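Local coordinates for tryptophan halogenase (Shewanella frigidimarina, PDB 2PYX), which probably acts as a flavin-dependent monooxygenase of the tryptophan halogenase family, binding FAD and halogenating tryptophan or a related substrate, at residues K72-D76 with L180-H184; C84-F88 with G288-R292. All blocks are in the same frame, centred on the assembly; numbering follows the deposited sequence. Where two conformers were deposited one is given.

Contact 1. Residues K72-D76 with L180-H184; sequences KIGID and LLTEH
A histidine side chain hydrogen-bonds to the backbone at the C-terminal end of another helix: His184 NE2 donates to the carbonyl oxygen Ile73 O (2.8 Å, N-H...O angle 142°), which lies near the plane of the imidazole, at its edge. Helix 65-73 stops here in a Schellman motif. Gly74, the C-prime residue, turns to phi/psi 104/24, and the N atoms of Gly74 and Ile75 bond back to carbonyls of the last helical turn. A CB at Gly74 would jam against the preceding carbonyl. Ile75 then runs extended (-86/134) to Asp76, the N-cap of helix 77-83, whose OD1 accepts from Asp79 N. Residues 180-184 are regular helix, with His184 N bonded to Leu180 O at 2.9 Å. The closest CA pair is Ile75 with His184, 7.8 Å. With chi1 t and chi2 83°, His184 reaches across, and Ile75 (chi1 m, chi2 m) sets CD1 over one ring face, 3.5 Å from the His184 centroid and 18° off the normal, a CH-pi contact. Apolar packing continues from Ile73 CD1 to Leu181 CD2 (4.1 Å) and from Ile75 CG2 to Leu180 CD2 (4.2 Å). Leu181 also packs on Trp20 and Ile21 of helix 16-31, whose first turn carries most of the residues predicted to bind FAD, so the end of helix 65-73 and its linker pack on helix 174-187 beside what is probably a Rossmann-type FAD-binding region.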
loop_
_atom_site.group_PDB
_atom_site.type_symbol
_atom_site.label_atom_id
_atom_site.label_comp_id
_atom_site.label_asym_id
_atom_site.label_seq_id
_atom_site.Cartn_x
_atom_site.Cartn_y
_atom_site.Cartn_z
ATOM N N LYS A 72 10.203 11.836 -7.756
ATOM C CA LYS A 72 10.060 11.858 -9.217
ATOM C C LYS A 72 9.064 12.911 -9.691
ATOM O O LYS A 72 9.326 13.620 -10.676
ATOM C CB LYS A 72 9.643 10.493 -9.727
ATOM C CG LYS A 72 10.725 9.431 -9.693
ATOM C CD LYS A 72 10.273 8.167 -10.374
ATOM C CE LYS A 72 9.173 7.434 -9.600
ATOM N NZ LYS A 72 8.688 6.248 -10.347
ATOM N N ILE A 73 7.956 13.056 -8.984
ATOM C CA ILE A 73 6.967 14.093 -9.334
ATOM C C ILE A 73 7.512 15.487 -9.104
ATOM O O ILE A 73 7.136 16.422 -9.817
ATOM C CB ILE A 73 5.666 13.877 -8.549
ATOM C CG1 ILE A 73 5.013 12.563 -9.003
ATOM C CG2 ILE A 73 4.689 15.029 -8.695
ATOM C CD1 ILE A 73 3.743 12.175 -8.298
ATOM N N GLY A 74 8.402 15.620 -8.123
ATOM C CA GLY A 74 9.062 16.868 -7.825
ATOM C C GLY A 74 8.540 17.587 -6.605
ATOM O O GLY A 74 8.685 18.818 -6.492
ATOM N N ILE A 75 7.926 16.842 -5.691
ATOM C CA ILE A 75 7.383 17.373 -4.443
ATOM C C ILE A 75 8.478 17.403 -3.375
ATOM O O ILE A 75 9.266 16.450 -3.216
ATOM C CB ILE A 75 6.178 16.511 -3.938
ATOM C CG1 ILE A 75 5.077 16.414 -5.000
ATOM C CG2 ILE A 75 5.620 17.081 -2.636
ATOM C CD1 ILE A 75 4.567 17.668 -5.496
ATOM N N ASP A 76 8.549 18.537 -2.680
ATOM C CA ASP A 76 9.460 18.730 -1.561
ATOM C C ASP A 76 8.891 17.990 -0.333
ATOM O O ASP A 76 7.704 18.092 -0.036
ATOM C CB ASP A 76 9.591 20.240 -1.329
ATOM C CG ASP A 76 10.428 20.594 -0.123
ATOM O OD1 ASP A 76 9.968 20.380 1.028
ATOM O OD2 ASP A 76 11.537 21.142 -0.329
ATOM N N LEU A 180 -2.728 18.736 -2.981
ATOM C CA LEU A 180 -1.346 19.137 -3.243
ATOM C C LEU A 180 -0.914 18.750 -4.662
ATOM O O LEU A 180 -0.312 19.522 -5.381
ATOM C CB LEU A 180 -0.407 18.533 -2.195
ATOM C CG LEU A 180 1.104 18.651 -2.361
ATOM C CD1 LEU A 180 1.490 20.070 -2.673
ATOM C CD2 LEU A 180 1.844 18.221 -1.122
ATOM N N LEU A 181 -1.247 17.533 -5.061
ATOM C CA LEU A 181 -0.869 17.052 -6.388
ATOM C C LEU A 181 -1.590 17.842 -7.504
ATOM O O LEU A 181 -1.017 18.124 -8.554
ATOM C CB LEU A 181 -1.198 15.560 -6.542
ATOM C CG LEU A 181 -0.291 14.643 -5.715
ATOM C CD1 LEU A 181 -0.905 13.249 -5.701
ATOM C CD2 LEU A 181 1.152 14.636 -6.253
ATOM N N THR A 182 -2.859 18.184 -7.273
ATOM C CA THR A 182 -3.596 18.966 -8.256
ATOM C C THR A 182 -2.868 20.275 -8.531
ATOM O O THR A 182 -2.676 20.670 -9.670
ATOM C CB THR A 182 -4.985 19.303 -7.707
ATOM O OG1 THR A 182 -5.763 18.097 -7.540
ATOM C CG2 THR A 182 -5.718 20.277 -8.648
ATOM N N GLU A 183 -2.467 20.918 -7.431
ATOM C CA GLU A 183 -1.727 22.188 -7.514
ATOM C C GLU A 183 -0.395 22.002 -8.229
ATOM O O GLU A 183 -0.082 22.714 -9.167
ATOM C CB GLU A 183 -1.505 22.777 -6.105
ATOM C CG GLU A 183 -2.793 23.151 -5.408
ATOM C CD GLU A 183 -2.731 23.244 -3.876
ATOM O OE1 GLU A 183 -1.678 22.927 -3.241
ATOM O OE2 GLU A 183 -3.800 23.609 -3.304
ATOM N N HIS A 184 0.381 21.013 -7.810
ATOM C CA HIS A 184 1.663 20.799 -8.430
ATOM C C HIS A 184 1.537 20.432 -9.901
ATOM O O HIS A 184 2.246 20.965 -10.759
ATOM C CB HIS A 184 2.381 19.717 -7.680
ATOM C CG HIS A 184 3.739 19.423 -8.210
ATOM N ND1 HIS A 184 4.853 20.161 -7.857
ATOM C CD2 HIS A 184 4.169 18.466 -9.065
ATOM C CE1 HIS A 184 5.912 19.659 -8.473
ATOM N NE2 HIS A 184 5.523 18.635 -9.216
#

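Contact 2. Residues C84-F88 with G288-R292; sequences CDASF and GLPTR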
loop_
_atom_site.group_PDB
_atom_site.type_symbol
_atom_site.label_atom_id
_atom_site.label_comp_id
_atom_site.label_asym_id
_atom_site.label_seq_id
_atom_site.Cartn_x
_atom_site.Cartn_y
_atom_site.Cartn_z
ATOM N N CYS A 84 -0.051 17.615 3.971
ATOM C CA CYS A 84 -0.855 16.398 3.877
ATOM C C CYS A 84 -1.096 15.721 5.223
ATOM O O CYS A 84 -1.517 14.552 5.261
ATOM C CB CYS A 84 -0.195 15.420 2.891
ATOM S SG CYS A 84 -0.005 16.178 1.269
ATOM N N ASP A 85 -0.810 16.438 6.308
ATOM C CA ASP A 85 -0.960 15.911 7.664
ATOM C C ASP A 85 -0.270 14.557 7.783
ATOM O O ASP A 85 -0.840 13.601 8.278
ATOM C CB ASP A 85 -2.450 15.811 8.035
ATOM C CG ASP A 85 -2.689 15.697 9.540
ATOM O OD1 ASP A 85 -1.748 15.915 10.327
ATOM O OD2 ASP A 85 -3.836 15.405 9.931
ATOM N N ALA A 86 0.967 14.491 7.336
ATOM C CA ALA A 86 1.664 13.210 7.257
ATOM C C ALA A 86 2.537 12.914 8.478
ATOM O O ALA A 86 3.011 13.820 9.172
ATOM C CB ALA A 86 2.520 13.171 6.024
ATOM N N SER A 87 2.696 11.621 8.749
ATOM C CA SER A 87 3.689 11.126 9.693
ATOM C C SER A 87 4.444 9.972 9.020
ATOM O O SER A 87 4.065 9.494 7.932
ATOM C CB SER A 87 3.041 10.670 11.006
ATOM O OG SER A 87 4.018 10.382 11.994
ATOM N N PHE A 88 5.530 9.511 9.652
ATOM C CA PHE A 88 6.366 8.449 9.104
ATOM C C PHE A 88 5.832 7.107 9.495
ATOM O O PHE A 88 5.543 6.878 10.659
ATOM C CB PHE A 88 7.807 8.593 9.611
ATOM C CG PHE A 88 8.378 9.947 9.348
ATOM C CD1 PHE A 88 8.768 10.315 8.073
ATOM C CD2 PHE A 88 8.470 10.869 10.363
ATOM C CE1 PHE A 88 9.263 11.592 7.847
ATOM C CE2 PHE A 88 8.947 12.144 10.129
ATOM C CZ PHE A 88 9.338 12.496 8.880
ATOM N N GLY A 288 -1.803 6.562 12.787
ATOM C CA GLY A 288 -1.499 7.773 13.556
ATOM C C GLY A 288 -0.991 8.889 12.662
ATOM O O GLY A 288 0.070 8.757 12.017
ATOM N N LEU A 289 -1.785 9.964 12.577
ATOM C CA LEU A 289 -1.397 11.234 11.938
ATOM C C LEU A 289 -1.001 12.208 13.063
ATOM O O LEU A 289 -1.177 11.909 14.223
ATOM C CB LEU A 289 -2.538 11.841 11.093
ATOM C CG LEU A 289 -3.179 10.935 10.028
ATOM C CD1 LEU A 289 -4.277 11.670 9.297
ATOM C CD2 LEU A 289 -2.180 10.422 9.035
ATOM N N PRO A 290 -0.384 13.329 12.705
ATOM C CA PRO A 290 -0.015 14.259 13.770
ATOM C C PRO A 290 -1.204 14.791 14.570
ATOM O O PRO A 290 -1.077 14.968 15.766
ATOM C CB PRO A 290 0.667 15.396 13.007
ATOM C CG PRO A 290 1.132 14.798 11.737
ATOM C CD PRO A 290 0.092 13.769 11.385
ATOM N N THR A 291 -2.323 15.040 13.891
ATOM C CA THR A 291 -3.480 15.718 14.475
ATOM C C THR A 291 -4.478 14.745 15.124
ATOM O O THR A 291 -5.252 15.133 15.983
ATOM C CB THR A 291 -4.205 16.562 13.399
ATOM O OG1 THR A 291 -4.560 15.737 12.275
ATOM C CG2 THR A 291 -3.287 17.686 12.882
ATOM N N ARG A 292 -4.457 13.477 14.715
ATOM C CA ARG A 292 -5.478 12.522 15.157
ATOM C C ARG A 292 -5.131 11.153 14.612
ATOM O O ARG A 292 -4.176 11.038 13.870
ATOM C CB ARG A 292 -6.830 12.894 14.583
ATOM C CG ARG A 292 -6.813 13.005 13.072
ATOM C CD ARG A 292 -8.152 13.397 12.502
ATOM N NE ARG A 292 -8.162 13.264 11.046
ATOM C CZ ARG A 292 -8.248 12.109 10.376
ATOM N NH1 ARG A 292 -8.339 10.942 11.011
ATOM N NH2 ARG A 292 -8.236 12.122 9.049
#
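Asp85 lays its carboxylate along Pro290 and Thr291, and it has the largest covered area of the contact, 101 Å². Its chi1 is t, which brings Asp85 OD2 to 2.5 Å from Thr291 OG1, a very short hydrogen bond donated by the threonine in the conformer given here. Asp85 OD1 sits 3.0 Å from Pro290 CD, while Asp85 OD2 is 3.8 Å from Leu289 CD1. The backbone of Asp85 has positive phi (50/49), just after helix 77-83, before the chain extends through Ala86 into strand 87-95. On the other side, residues 288-292 link strands 282-288 and 292-299 in a tight turn, with Leu289 N bonded to Arg292 O at 2.9 Å. The nearest CA pair is Ser87 with Leu289, 5.6 Å, yet no backbone hydrogen bond joins the segments. Instead, Ala86 O meets Pro290 CG at 3.3 Å and Ser87 CB meets Gly288 O at 3.7 Å. Beyond the pair, Leu289 O accepts from Tyr263 OH and Pro290 O from Arg512 NH2. Asp85 O, 3.5 Å from Leu289 CD2, is buried without a polar partner. Between these two segments, one carboxylate-hydroxyl bond supplies the polar link, from the loop leading into strand 87-95, and the rest is van der Waals contact.

How the contacts relate
From the N terminus, the chain enters contact 1 at the end of helix 65-73, passes through helix 77-83 and enters contact 2 at residues 84-88. Contact 1 closes first, when helix 174-187 supplies residues 180-184 across 103 intervening residues; contact 2 closes later, at residues 288-292, across 199. Since the segments alternate, the two loops cross. They also touch: Leu180 CD2 packs 3.6 Å from Cys84 SG, although the contact centres are 18 Å apart. Contact 1 joins helices beside the predicted FAD-binding region, whereas contact 2 ties a hairpin turn to the start of strand 87-95, which carries Lys89, the predicted active-site residue.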